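Local atomic coordinates of glycerate 2-kinase (Pyrococcus horikoshii, PDB entry 1X3L), a protein that catalyses the ATP-dependent, magnesium-supported phosphorylation of D-glycerate to 2-phosphoglycerate and also accepts other nucleotides or pyrophosphate as phosphate donor. Residues Leu11-Glu16 with Gln280-Lys285; Lys43-Lys48 with His261-Ala266; Ile127-Gly132 with Ser207-Lys212. All coordinates share one frame; numbering follows the deposited sequence.

Interaction 1. Residues Leu11-Glu16 with Gln280-Lys285. With EDO (1,2-ethanediol), chain C.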
loop_
_atom_site.group_PDB
_atom_site.type_symbol
_atom_site.label_atom_id
_atom_site.label_comp_id
_atom_site.label_asym_id
_atom_site.label_seq_id
_atom_site.Cartn_x
_atom_site.Cartn_y
_atom_site.Cartn_z
ATOM N N LEU A 11 19.843 -6.772 7.681
ATOM C CA LEU A 11 19.685 -5.373 7.282
ATOM C C LEU A 11 19.767 -5.206 5.764
ATOM O O LEU A 11 19.115 -4.331 5.186
ATOM C CB LEU A 11 20.729 -4.506 7.991
ATOM C CG LEU A 11 20.515 -4.427 9.511
ATOM C CD1 LEU A 11 21.654 -3.642 10.175
ATOM C CD2 LEU A 11 19.184 -3.760 9.796
ATOM N N ARG A 12 20.558 -6.059 5.120
ATOM C CA ARG A 12 20.691 -6.025 3.666
ATOM C C ARG A 12 19.349 -6.395 3.017
ATOM O O ARG A 12 18.931 -5.789 2.032
ATOM C CB ARG A 12 21.777 -7.011 3.220
ATOM C CG ARG A 12 22.037 -7.023 1.728
ATOM C CD ARG A 12 23.197 -7.952 1.358
ATOM N NE ARG A 12 23.330 -8.092 -0.091
ATOM C CZ ARG A 12 24.041 -7.278 -0.865
ATOM N NH1 ARG A 12 24.699 -6.257 -0.329
ATOM N NH2 ARG A 12 24.094 -7.479 -2.177
ATOM N N LEU A 13 18.676 -7.387 3.583
ATOM C CA LEU A 13 17.388 -7.843 3.070
ATOM C C LEU A 13 16.290 -6.811 3.343
ATOM O O LEU A 13 15.352 -6.676 2.561
ATOM C CB LEU A 13 17.030 -9.197 3.696
ATOM C CG LEU A 13 18.012 -10.328 3.359
ATOM C CD1 LEU A 13 17.619 -11.606 4.086
ATOM C CD2 LEU A 13 18.029 -10.563 1.849
ATOM N N VAL A 14 16.403 -6.086 4.455
ATOM C CA VAL A 14 15.425 -5.049 4.765
ATOM C C VAL A 14 15.553 -3.960 3.692
ATOM O O VAL A 14 14.552 -3.458 3.175
ATOM C CB VAL A 14 15.684 -4.405 6.149
ATOM C CG1 VAL A 14 14.871 -3.112 6.269
ATOM C CG2 VAL A 14 15.300 -5.388 7.270
ATOM N N GLY A 15 16.790 -3.599 3.369
ATOM C CA GLY A 15 17.032 -2.585 2.357
ATOM C C GLY A 15 16.430 -2.963 1.011
ATOM O O GLY A 15 15.896 -2.107 0.299
ATOM N N GLU A 16 16.514 -4.244 0.658
ATOM C CA GLU A 16 15.962 -4.723 -0.610
ATOM C C GLU A 16 14.444 -4.566 -0.662
ATOM O O GLU A 16 13.888 -4.176 -1.686
ATOM C CB GLU A 16 16.323 -6.194 -0.835
ATOM C CG GLU A 16 17.756 -6.423 -1.272
ATOM C CD GLU A 16 18.056 -5.790 -2.622
ATOM O OE1 GLU A 16 17.371 -6.132 -3.610
ATOM O OE2 GLU A 16 18.975 -4.951 -2.694
ATOM N N GLN A 280 18.430 -15.769 -1.762
ATOM C CA GLN A 280 18.944 -16.872 -2.566
ATOM C C GLN A 280 20.326 -16.540 -3.124
ATOM O O GLN A 280 21.197 -17.403 -3.177
ATOM C CB GLN A 280 17.960 -17.202 -3.691
ATOM C CG GLN A 280 16.634 -17.737 -3.150
ATOM C CD GLN A 280 15.508 -17.689 -4.162
ATOM O OE1 GLN A 280 15.374 -16.723 -4.903
ATOM N NE2 GLN A 280 14.675 -18.726 -4.180
ATOM N N ARG A 281 20.535 -15.287 -3.521
ATOM C CA ARG A 281 21.830 -14.873 -4.055
ATOM C C ARG A 281 22.908 -14.973 -2.982
ATOM O O ARG A 281 24.078 -15.221 -3.282
ATOM C CB ARG A 281 21.766 -13.436 -4.577
ATOM C CG ARG A 281 20.816 -13.241 -5.747
ATOM C CD ARG A 281 20.977 -11.855 -6.360
ATOM N NE ARG A 281 22.360 -11.633 -6.768
ATOM C CZ ARG A 281 22.798 -10.547 -7.398
ATOM N NH1 ARG A 281 21.960 -9.561 -7.703
ATOM N NH2 ARG A 281 24.081 -10.450 -7.727
ATOM N N LEU A 282 22.513 -14.792 -1.726
ATOM C CA LEU A 282 23.462 -14.870 -0.623
ATOM C C LEU A 282 23.697 -16.314 -0.166
ATOM O O LEU A 282 24.421 -16.554 0.796
ATOM C CB LEU A 282 22.977 -14.004 0.544
ATOM C CG LEU A 282 22.861 -12.516 0.187
ATOM C CD1 LEU A 282 22.128 -11.767 1.289
ATOM C CD2 LEU A 282 24.257 -11.934 -0.032
ATOM N N GLY A 283 23.077 -17.269 -0.855
ATOM C CA GLY A 283 23.269 -18.670 -0.517
ATOM C C GLY A 283 22.237 -19.329 0.383
ATOM O O GLY A 283 22.448 -20.456 0.834
ATOM N N PHE A 284 21.125 -18.651 0.648
ATOM C CA PHE A 284 20.085 -19.217 1.503
ATOM C C PHE A 284 18.924 -19.729 0.665
ATOM O O PHE A 284 18.702 -19.279 -0.458
ATOM C CB PHE A 284 19.494 -18.156 2.447
ATOM C CG PHE A 284 20.455 -17.616 3.474
ATOM C CD1 PHE A 284 20.428 -18.085 4.785
ATOM C CD2 PHE A 284 21.348 -16.598 3.146
ATOM C CE1 PHE A 284 21.275 -17.546 5.760
ATOM C CE2 PHE A 284 22.199 -16.051 4.110
ATOM C CZ PHE A 284 22.162 -16.527 5.422
ATOM N N LYS A 285 18.185 -20.684 1.219
ATOM C CA LYS A 285 16.974 -21.148 0.569
ATOM C C LYS A 285 16.016 -20.132 1.197
ATOM O O LYS A 285 16.155 -19.807 2.377
ATOM C CB LYS A 285 16.619 -22.569 1.009
ATOM C CG LYS A 285 17.428 -23.651 0.308
ATOM C CD LYS A 285 17.188 -23.624 -1.201
ATOM C CE LYS A 285 18.000 -24.701 -1.919
ATOM N NZ LYS A 285 17.635 -26.085 -1.479
HETATM C C1 EDO C . 21.525 -1.327 6.680
HETATM O O1 EDO C . 22.039 -2.044 5.541
HETATM C C2 EDO C . 20.185 -0.643 6.352
HETATM O O2 EDO C . 19.185 -1.605 5.964
#
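Leu282 meets Arg12 and Leu13 through its two methyl branches, and no hydrogen bond links Leu11-Glu16 to Gln280-Lys285. The apolar part is thin. Leu282 CD1 lies 4.3 Å from Leu13 CD2 and 4.0 Å from Arg12 CD, so one methyl touches both neighbouring residues of the helix. The other branch, Leu282 CD2, stands 4.0 Å from Arg12 NE, at a slant to the guanidinium plane. Arg12 reaches it with CG anti to the backbone N (chi1 -178°) and the chain extended as far as NE, its aliphatic part running obliquely across the leucine. The contact packs helix 6-20 against the C-terminal end of helix 268-281. That helix closes in a Schellman motif: Gly283, with positive phi (96°), turns the chain toward strand 285-290, and its N bonds to Gln280 O at 3.0 Å. A side chain at Gly283 would be pressed against the preceding carbonyl oxygen. Leu13 continues inward onto Ile275 of helix 268-281 and Ile430 of strand 427-435. Among the polar interactions, Arg12 NE forms a salt bridge with Glu278, one turn back along helix 268-281, which probably offsets the like charge of Arg281, whose NH1 is 6.3 Å from Arg12 NH2. On helix 6-20 itself, an ethanediol, probably from the crystallisation liquor, donates from O2 to Leu11 O at 2.8 Å.

Interaction 2. Residues Lys43-Lys48 with His261-Ala266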
loop_
_atom_site.group_PDB
_atom_site.type_symbol
_atom_site.label_atom_id
_atom_site.label_comp_id
_atom_site.label_asym_id
_atom_site.label_seq_id
_atom_site.Cartn_x
_atom_site.Cartn_y
_atom_site.Cartn_z
ATOM N N LYS A 43 4.496 -7.272 -20.571
ATOM C CA LYS A 43 3.504 -6.899 -21.578
ATOM C C LYS A 43 4.071 -5.792 -22.462
ATOM O O LYS A 43 4.422 -4.715 -21.978
ATOM C CB LYS A 43 2.220 -6.417 -20.894
ATOM C CG LYS A 43 1.016 -6.253 -21.814
ATOM C CD LYS A 43 0.459 -7.601 -22.264
ATOM C CE LYS A 43 -0.836 -7.436 -23.055
ATOM N NZ LYS A 43 -0.653 -6.638 -24.303
ATOM N N GLU A 44 4.152 -6.058 -23.763
ATOM C CA GLU A 44 4.704 -5.091 -24.707
ATOM C C GLU A 44 3.652 -4.200 -25.362
ATOM O O GLU A 44 2.587 -4.668 -25.761
ATOM C CB GLU A 44 5.499 -5.827 -25.790
ATOM C CG GLU A 44 6.396 -4.923 -26.624
ATOM C CD GLU A 44 7.155 -5.679 -27.702
ATOM O OE1 GLU A 44 7.789 -6.708 -27.376
ATOM O OE2 GLU A 44 7.123 -5.239 -28.873
ATOM N N PHE A 45 3.960 -2.910 -25.464
ATOM C CA PHE A 45 3.063 -1.942 -26.086
ATOM C C PHE A 45 3.843 -1.125 -27.102
ATOM O O PHE A 45 4.952 -0.669 -26.819
ATOM C CB PHE A 45 2.469 -0.978 -25.053
ATOM C CG PHE A 45 1.708 -1.650 -23.957
ATOM C CD1 PHE A 45 2.369 -2.149 -22.839
ATOM C CD2 PHE A 45 0.329 -1.795 -24.041
ATOM C CE1 PHE A 45 1.662 -2.783 -21.816
ATOM C CE2 PHE A 45 -0.386 -2.427 -23.027
ATOM C CZ PHE A 45 0.282 -2.922 -21.912
ATOM N N GLU A 46 3.261 -0.934 -28.279
ATOM C CA GLU A 46 3.911 -0.157 -29.326
ATOM C C GLU A 46 3.525 1.308 -29.190
ATOM O O GLU A 46 2.357 1.631 -28.982
ATOM C CB GLU A 46 3.493 -0.671 -30.704
ATOM C CG GLU A 46 4.207 0.013 -31.856
ATOM C CD GLU A 46 3.748 -0.500 -33.208
ATOM O OE1 GLU A 46 4.349 -0.104 -34.231
ATOM O OE2 GLU A 46 2.785 -1.296 -33.247
ATOM N N ILE A 47 4.513 2.191 -29.300
ATOM C CA ILE A 47 4.279 3.626 -29.193
ATOM C C ILE A 47 3.897 4.178 -30.564
ATOM O O ILE A 47 4.760 4.422 -31.405
ATOM C CB ILE A 47 5.544 4.363 -28.700
ATOM C CG1 ILE A 47 6.024 3.752 -27.384
ATOM C CG2 ILE A 47 5.249 5.843 -28.512
ATOM C CD1 ILE A 47 7.331 4.330 -26.880
ATOM N N LYS A 48 2.604 4.371 -30.792
ATOM C CA LYS A 48 2.149 4.892 -32.071
ATOM C C LYS A 48 1.438 6.230 -31.929
ATOM O O LYS A 48 0.491 6.524 -32.655
ATOM C CB LYS A 48 1.241 3.867 -32.759
ATOM C CG LYS A 48 0.105 3.339 -31.898
ATOM C CD LYS A 48 -0.546 2.120 -32.546
ATOM C CE LYS A 48 0.452 0.976 -32.680
ATOM N NZ LYS A 48 -0.126 -0.223 -33.351
ATOM N N HIS A 261 -5.022 -1.451 -19.181
ATOM C CA HIS A 261 -4.340 -2.509 -18.452
ATOM C C HIS A 261 -3.860 -2.068 -17.075
ATOM O O HIS A 261 -3.182 -1.055 -16.933
ATOM C CB HIS A 261 -3.149 -2.985 -19.279
ATOM C CG HIS A 261 -3.489 -3.258 -20.711
ATOM N ND1 HIS A 261 -3.945 -4.483 -21.148
ATOM C CD2 HIS A 261 -3.481 -2.450 -21.796
ATOM C CE1 HIS A 261 -4.202 -4.419 -22.442
ATOM N NE2 HIS A 261 -3.929 -3.195 -22.860
ATOM N N ASN A 262 -4.210 -2.852 -16.066
ATOM C CA ASN A 262 -3.825 -2.555 -14.697
ATOM C C ASN A 262 -2.635 -3.399 -14.262
ATOM O O ASN A 262 -2.635 -4.619 -14.417
ATOM C CB ASN A 262 -5.013 -2.790 -13.767
ATOM C CG ASN A 262 -6.106 -1.754 -13.952
ATOM O OD1 ASN A 262 -5.936 -0.589 -13.590
ATOM N ND2 ASN A 262 -7.230 -2.168 -14.528
ATOM N N PHE A 263 -1.620 -2.726 -13.730
ATOM C CA PHE A 263 -0.406 -3.377 -13.255
ATOM C C PHE A 263 -0.138 -2.957 -11.811
ATOM O O PHE A 263 -0.148 -1.768 -11.489
ATOM C CB PHE A 263 0.801 -2.963 -14.106
ATOM C CG PHE A 263 0.669 -3.302 -15.567
ATOM C CD1 PHE A 263 1.047 -4.557 -16.043
ATOM C CD2 PHE A 263 0.168 -2.364 -16.468
ATOM C CE1 PHE A 263 0.930 -4.873 -17.399
ATOM C CE2 PHE A 263 0.046 -2.666 -17.825
ATOM C CZ PHE A 263 0.429 -3.922 -18.292
ATOM N N LEU A 264 0.088 -3.933 -10.943
ATOM C CA LEU A 264 0.408 -3.653 -9.553
ATOM C C LEU A 264 1.936 -3.715 -9.562
ATOM O O LEU A 264 2.513 -4.781 -9.793
ATOM C CB LEU A 264 -0.193 -4.736 -8.644
ATOM C CG LEU A 264 0.017 -4.602 -7.128
ATOM C CD1 LEU A 264 -0.496 -3.255 -6.635
ATOM C CD2 LEU A 264 -0.707 -5.748 -6.416
ATOM N N ILE A 265 2.593 -2.580 -9.332
ATOM C CA ILE A 265 4.055 -2.542 -9.390
ATOM C C ILE A 265 4.814 -2.421 -8.071
ATOM O O ILE A 265 6.045 -2.453 -8.049
ATOM C CB ILE A 265 4.523 -1.414 -10.330
ATOM C CG1 ILE A 265 4.210 -0.048 -9.708
ATOM C CG2 ILE A 265 3.816 -1.551 -11.677
ATOM C CD1 ILE A 265 4.883 1.112 -10.408
ATOM N N ALA A 266 4.092 -2.265 -6.971
ATOM C CA ALA A 266 4.730 -2.180 -5.661
ATOM C C ALA A 266 3.695 -2.709 -4.695
ATOM O O ALA A 266 2.539 -2.283 -4.722
ATOM C CB ALA A 266 5.103 -0.732 -5.325
#
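An aromatic cluster, with no hydrogen bond across it, joins the small antiparallel sheet to the parallel sheet: Phe45 of strand 43-46 meets His261 and Phe263 of strand 260-266. Phe45 and His261 form an offset edge-to-face pair, ring centroids 5.1 Å apart and planes at 63°. The edge belongs to Phe45, whose CE2 comes to 3.3 Å from His261 CD2, while CZ lies over one face of the imidazole. Phe45 and Phe263 approach from opposite directions and meet edge against edge, their CZ atoms 3.8 Å apart. In both phenylalanines CG is anti to the carbonyl carbon, which turns each ring toward the other strand. Lys43 contributes its CB, placed 4.0 Å from Phe263 CZ at the edge of that ring, near its plane. Strand 260-266 is an outermost strand of the parallel sheet within this chain, and strand 43-46 ends the sequence of three antiparallel strands beginning at 31-33. The axes of segments 43-46 and 261-266 come no closer than 11.1 Å, and their directions differ by 133°, so side chains alone span the gap. Phe45 also rests on Ile190 of strand 188-194, and Phe263 on Val40 of strand 37-40. An alanine in place of Phe45 would probably open a gap between the sheets, depriving the His261 face and the Phe263 edge of their shared aromatic partner. Lys43 NZ lies 5.0 Å from His261 NE2 without contact; a proton on the histidine would probably be disfavoured by that neighbouring charge.

Interaction 3. Residues Ile127-Gly132 with Ser207-Lys212. With SO4 (sulfate ion), chain B.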
loop_
_atom_site.group_PDB
_atom_site.type_symbol
_atom_site.label_atom_id
_atom_site.label_comp_id
_atom_site.label_asym_id
_atom_site.label_seq_id
_atom_site.Cartn_x
_atom_site.Cartn_y
_atom_site.Cartn_z
ATOM N N ILE A 127 -1.635 5.927 -16.032
ATOM C CA ILE A 127 -2.427 6.301 -14.863
ATOM C C ILE A 127 -1.590 5.783 -13.695
ATOM O O ILE A 127 -1.425 4.575 -13.540
ATOM C CB ILE A 127 -3.805 5.605 -14.853
ATOM C CG1 ILE A 127 -4.558 5.913 -16.148
ATOM C CG2 ILE A 127 -4.617 6.082 -13.653
ATOM C CD1 ILE A 127 -4.928 7.380 -16.319
ATOM N N LEU A 128 -1.043 6.696 -12.897
ATOM C CA LEU A 128 -0.190 6.330 -11.771
ATOM C C LEU A 128 -0.955 6.488 -10.456
ATOM O O LEU A 128 -1.289 7.599 -10.041
ATOM C CB LEU A 128 1.076 7.202 -11.797
ATOM C CG LEU A 128 1.780 7.274 -13.166
ATOM C CD1 LEU A 128 3.050 8.120 -13.071
ATOM C CD2 LEU A 128 2.131 5.865 -13.647
ATOM N N ILE A 129 -1.222 5.365 -9.800
ATOM C CA ILE A 129 -1.997 5.371 -8.568
ATOM C C ILE A 129 -1.243 4.951 -7.302
ATOM O O ILE A 129 -0.523 3.951 -7.284
ATOM C CB ILE A 129 -3.238 4.463 -8.729
ATOM C CG1 ILE A 129 -3.976 4.822 -10.024
ATOM C CG2 ILE A 129 -4.171 4.630 -7.531
ATOM C CD1 ILE A 129 -5.164 3.904 -10.349
ATOM N N SER A 130 -1.421 5.735 -6.243
ATOM C CA SER A 130 -0.803 5.457 -4.951
ATOM C C SER A 130 -1.785 5.824 -3.841
ATOM O O SER A 130 -2.921 6.211 -4.117
ATOM C CB SER A 130 0.516 6.222 -4.792
ATOM O OG SER A 130 0.371 7.597 -5.096
ATOM N N GLY A 131 -1.347 5.692 -2.591
ATOM C CA GLY A 131 -2.211 5.979 -1.459
ATOM C C GLY A 131 -2.776 7.384 -1.380
ATOM O O GLY A 131 -2.118 8.349 -1.766
ATOM N N GLY A 132 -4.005 7.489 -0.881
ATOM C CA GLY A 132 -4.653 8.784 -0.741
ATOM C C GLY A 132 -5.394 9.289 -1.970
ATOM O O GLY A 132 -5.954 10.389 -1.960
ATOM N N SER A 207 -10.329 3.994 -4.557
ATOM C CA SER A 207 -11.701 3.704 -4.958
ATOM C C SER A 207 -11.801 3.147 -6.377
ATOM O O SER A 207 -12.792 3.362 -7.072
ATOM C CB SER A 207 -12.572 4.952 -4.810
ATOM O OG SER A 207 -12.717 5.292 -3.440
ATOM N N GLY A 208 -10.757 2.428 -6.784
ATOM C CA GLY A 208 -10.706 1.793 -8.091
ATOM C C GLY A 208 -11.201 2.573 -9.290
ATOM O O GLY A 208 -12.166 2.163 -9.937
ATOM N N PRO A 209 -10.548 3.694 -9.629
ATOM C CA PRO A 209 -10.953 4.511 -10.775
ATOM C C PRO A 209 -10.705 3.837 -12.131
ATOM O O PRO A 209 -11.271 4.254 -13.142
ATOM C CB PRO A 209 -10.128 5.789 -10.594
ATOM C CG PRO A 209 -8.867 5.276 -9.951
ATOM C CD PRO A 209 -9.411 4.310 -8.916
ATOM N N THR A 210 -9.869 2.799 -12.153
ATOM C CA THR A 210 -9.569 2.090 -13.402
ATOM C C THR A 210 -9.879 0.586 -13.357
ATOM O O THR A 210 -9.476 -0.166 -14.250
ATOM C CB THR A 210 -8.080 2.255 -13.813
ATOM O OG1 THR A 210 -7.244 1.532 -12.899
ATOM C CG2 THR A 210 -7.679 3.722 -13.798
ATOM N N VAL A 211 -10.582 0.141 -12.321
ATOM C CA VAL A 211 -10.937 -1.267 -12.217
ATOM C C VAL A 211 -12.449 -1.428 -12.173
ATOM O O VAL A 211 -13.177 -0.498 -11.818
ATOM C CB VAL A 211 -10.329 -1.928 -10.954
ATOM C CG1 VAL A 211 -8.806 -1.935 -11.051
ATOM C CG2 VAL A 211 -10.783 -1.189 -9.712
ATOM N N LYS A 212 -12.922 -2.613 -12.531
ATOM C CA LYS A 212 -14.352 -2.871 -12.533
ATOM C C LYS A 212 -14.970 -2.672 -11.159
ATOM O O LYS A 212 -14.297 -2.789 -10.136
ATOM C CB LYS A 212 -14.636 -4.297 -13.014
ATOM C CG LYS A 212 -14.202 -4.564 -14.450
ATOM C CD LYS A 212 -14.735 -5.901 -14.961
ATOM C CE LYS A 212 -14.126 -7.076 -14.210
ATOM N NZ LYS A 212 -12.639 -7.097 -14.344
HETATM S S SO4 B . -7.202 5.495 -0.459
HETATM O O1 SO4 B . -7.936 4.506 -1.264
HETATM O O2 SO4 B . -7.696 5.437 0.926
HETATM O O3 SO4 B . -7.405 6.851 -1.003
HETATM O O4 SO4 B . -5.762 5.183 -0.483
#
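Ile129 holds CG1 anti to its carbonyl carbon (chi1 -50°) and extends on to CD1, which it carries out to Pro209 and Thr210. Thr210, with chi1 70°, sets OG1 between its backbone N and carbonyl carbon and sends CG2 to Ile127. The Ile129 methyl thus serves two partners: CD1 is 4.0 Å from Pro209 CG, where the side chains slide past each other, and 4.1 Å from Thr210 OG1, which it meets tip to tip. Alongside, Ile127 CG2 touches Thr210 CG2 at 3.9 Å. The threonine hydroxyl has its polar partner elsewhere, in a hydrogen bond with Asn262. Beyond the strand, the glycine-rich turn receives a sulfate, probably from the crystallisation liquor: Gly132 N donates to its O4 at 2.9 Å with an N-H...O angle of 163°. Ala206 N and Ser134 N also bind the ion, and Gly132 is the N-cap residue of helix 133-136, a helix start consistent with an anion site. The contact sets the loop before helix 217-226 against the C-terminal end of strand 124-129, which runs between strands 51-56 and 188-194 of the parallel sheet, with Leu181 of helix 180-183 packing against Ile127 and Pro209.

In the fold
Interactions 2 and 3 touch and share the parallel sheet, their centres 15 Å apart: Asn262 OD1 of strand 260-266 lies 2.6 Å from Thr210 OG1, a probable hydrogen bond, and Asn262 ND2 packs 3.8 Å from Val211 CG1. Interaction 3 probably lies nearest the substrate site: the Ile129 side chain is about 10 Å from that of Lys58, a substrate-binding residue by similarity, and its segment carries the sulfate. Interaction 1 stands apart, its centre 29 Å from that of interaction 2 and 32 Å from that of interaction 3, although strand 260-266 leads directly into helix 268-281. The chain between Leu11-Glu16 and Gln280-Lys285 contains both other contacts.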